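Local coordinates for protein ATP-dependent CLP protease, putative (Plasmodium falciparum, PDB 2F6I) that probably hydrolyses proteins to small peptides in an ATP-dependent manner, as the serine protease (ClpP) catalytic domain of a peptidase S14 family member, at residues E47-K50 and K51-D54. Sequence-based numbering, arbitrary orientation.
Sequences EINK and KTAD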
ATOM      1  N   GLU C  47     -18.120 -10.184  18.627  1.00 56.47           N
ATOM      2  CA  GLU C  47     -17.531  -9.205  19.526  1.00 56.22           C
ATOM      3  C   GLU C  47     -18.652  -8.235  19.856  1.00 53.70           C
ATOM      4  O   GLU C  47     -19.583  -8.069  19.070  1.00 53.05           O
ATOM      5  CB  GLU C  47     -16.399  -8.456  18.824  1.00 60.16           C
ATOM      6  CG  GLU C  47     -15.110  -9.245  18.700  1.00 67.93           C
ATOM      7  CD  GLU C  47     -14.146  -8.631  17.703  1.00 71.49           C
ATOM      8  OE1 GLU C  47     -14.052  -7.386  17.648  1.00 74.31           O
ATOM      9  OE2 GLU C  47     -13.474  -9.397  16.981  1.00 74.18           O
ATOM     10  N   ILE C  48     -18.585  -7.607  21.022  1.00 51.37           N
ATOM     11  CA  ILE C  48     -19.615  -6.654  21.391  1.00 49.98           C
ATOM     12  C   ILE C  48     -19.191  -5.273  20.927  1.00 50.54           C
ATOM     13  O   ILE C  48     -18.290  -4.660  21.497  1.00 49.34           O
ATOM     14  CB  ILE C  48     -19.862  -6.633  22.913  1.00 50.02           C
ATOM     15  CG1 ILE C  48     -20.455  -7.974  23.354  1.00 48.94           C
ATOM     16  CG2 ILE C  48     -20.809  -5.488  23.274  1.00 47.96           C
ATOM     17  CD1 ILE C  48     -20.759  -8.057  24.829  1.00 49.01           C
ATOM     18  N   ASN C  49     -19.842  -4.799  19.874  1.00 50.85           N
ATOM     19  CA  ASN C  49     -19.542  -3.489  19.321  1.00 51.77           C
ATOM     20  C   ASN C  49     -20.838  -2.780  18.965  1.00 52.53           C
ATOM     21  O   ASN C  49     -21.926  -3.309  19.180  1.00 53.26           O
ATOM     22  CB  ASN C  49     -18.652  -3.632  18.082  1.00 50.51           C
ATOM     23  CG  ASN C  49     -19.300  -4.458  16.986  1.00 49.69           C
ATOM     24  OD1 ASN C  49     -18.622  -5.183  16.261  1.00 49.18           O
ATOM     25  ND2 ASN C  49     -20.613  -4.340  16.851  1.00 50.17           N
ATOM     26  N   LYS C  50     -20.708  -1.581  18.414  1.00 53.40           N
ATOM     27  CA  LYS C  50     -21.855  -0.777  18.030  1.00 55.31           C
ATOM     28  C   LYS C  50     -22.890  -1.578  17.242  1.00 55.31           C
ATOM     29  O   LYS C  50     -24.065  -1.632  17.609  1.00 55.37           O
ATOM     30  CB  LYS C  50     -21.380   0.407  17.190  1.00 58.89           C
ATOM     31  CG  LYS C  50     -22.422   1.479  16.954  1.00 61.90           C
ATOM     32  CD  LYS C  50     -22.704   2.243  18.230  1.00 65.03           C
ATOM     33  CE  LYS C  50     -23.673   3.382  17.983  1.00 64.03           C
ATOM     34  NZ  LYS C  50     -23.924   4.120  19.245  1.00 67.46           N
ATOM     35  N   LYS C  51     -22.438  -2.205  16.161  1.00 54.56           N
ATOM     36  CA  LYS C  51     -23.312  -2.980  15.288  1.00 53.65           C
ATOM     37  C   LYS C  51     -24.015  -4.165  15.942  1.00 52.28           C
ATOM     38  O   LYS C  51     -25.240  -4.267  15.896  1.00 52.42           O
ATOM     39  CB  LYS C  51     -22.522  -3.466  14.070  1.00 55.24           C
ATOM     40  CG  LYS C  51     -23.341  -4.264  13.068  1.00 59.30           C
ATOM     41  CD  LYS C  51     -22.504  -4.646  11.855  1.00 63.31           C
ATOM     42  CE  LYS C  51     -23.300  -5.501  10.877  1.00 65.74           C
ATOM     43  NZ  LYS C  51     -23.745  -6.782  11.499  1.00 68.71           N
ATOM     44  N   THR C  52     -23.245  -5.062  16.545  1.00 50.90           N
ATOM     45  CA  THR C  52     -23.820  -6.245  17.173  1.00 49.30           C
ATOM     46  C   THR C  52     -24.715  -5.922  18.368  1.00 48.10           C
ATOM     47  O   THR C  52     -25.732  -6.582  18.584  1.00 46.93           O
ATOM     48  CB  THR C  52     -22.716  -7.233  17.594  1.00 47.18           C
ATOM     49  OG1 THR C  52     -21.872  -6.631  18.582  1.00 47.56           O
ATOM     50  CG2 THR C  52     -21.873  -7.610  16.381  1.00 45.96           C
ATOM     51  N   ALA C  53     -24.342  -4.906  19.138  1.00 47.34           N
ATOM     52  CA  ALA C  53     -25.136  -4.505  20.291  1.00 48.24           C
ATOM     53  C   ALA C  53     -26.488  -3.981  19.811  1.00 48.59           C
ATOM     54  O   ALA C  53     -27.523  -4.246  20.422  1.00 47.77           O
ATOM     55  CB  ALA C  53     -24.407  -3.428  21.083  1.00 46.21           C
ATOM     56  N   ASP C  54     -26.470  -3.242  18.707  1.00 50.33           N
ATOM     57  CA  ASP C  54     -27.689  -2.680  18.135  1.00 53.07           C
ATOM     58  C   ASP C  54     -28.637  -3.772  17.658  1.00 52.22           C
ATOM     59  O   ASP C  54     -29.845  -3.690  17.868  1.00 52.37           O
ATOM     60  CB  ASP C  54     -27.345  -1.752  16.966  1.00 58.20           C
ATOM     61  CG  ASP C  54     -28.574  -1.321  16.177  1.00 63.69           C
ATOM     62  OD1 ASP C  54     -29.480  -0.693  16.771  1.00 66.04           O
ATOM     63  OD2 ASP C  54     -28.634  -1.613  14.959  1.00 65.27           O
TER
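N49 and T52 meet where helix 50-66 of the ClpP fold begins, N49 sitting at the N-cap and T52 three residues further on, an example of how a helix start is tied back to the loop before it. The hydroxyl of T52 makes two of these ties. With chi1 at 63°, OG1 lies between its own backbone N and carbonyl carbon and faces the incoming chain. There T52 OG1 donates to E47 O over 2.7 Å, in the carbonyl plane and on a lone pair, and accepts the N-H of N49 (OG1 to N49 N 3.0 Å) in a nearly straight bond (174°). One side-chain oxygen thus grips the loop at two points. The N49 side chain, itself turned in over the helix start by a chi1 of 60°, crosses that of T52 at about a right angle, and its amide group lies close to the backbone nitrogens of K51 and T52. The K50 chain, bent at chi2, ends with NZ hydrogen-bonded to N76 O of a second subunit; D54 forms a salt bridge to K33 of that subunit. The first helical turn closes with A53 N bonded to N49 O at 2.9 Å, and the methyl CB of A53 lies 3.1 Å from N49 O.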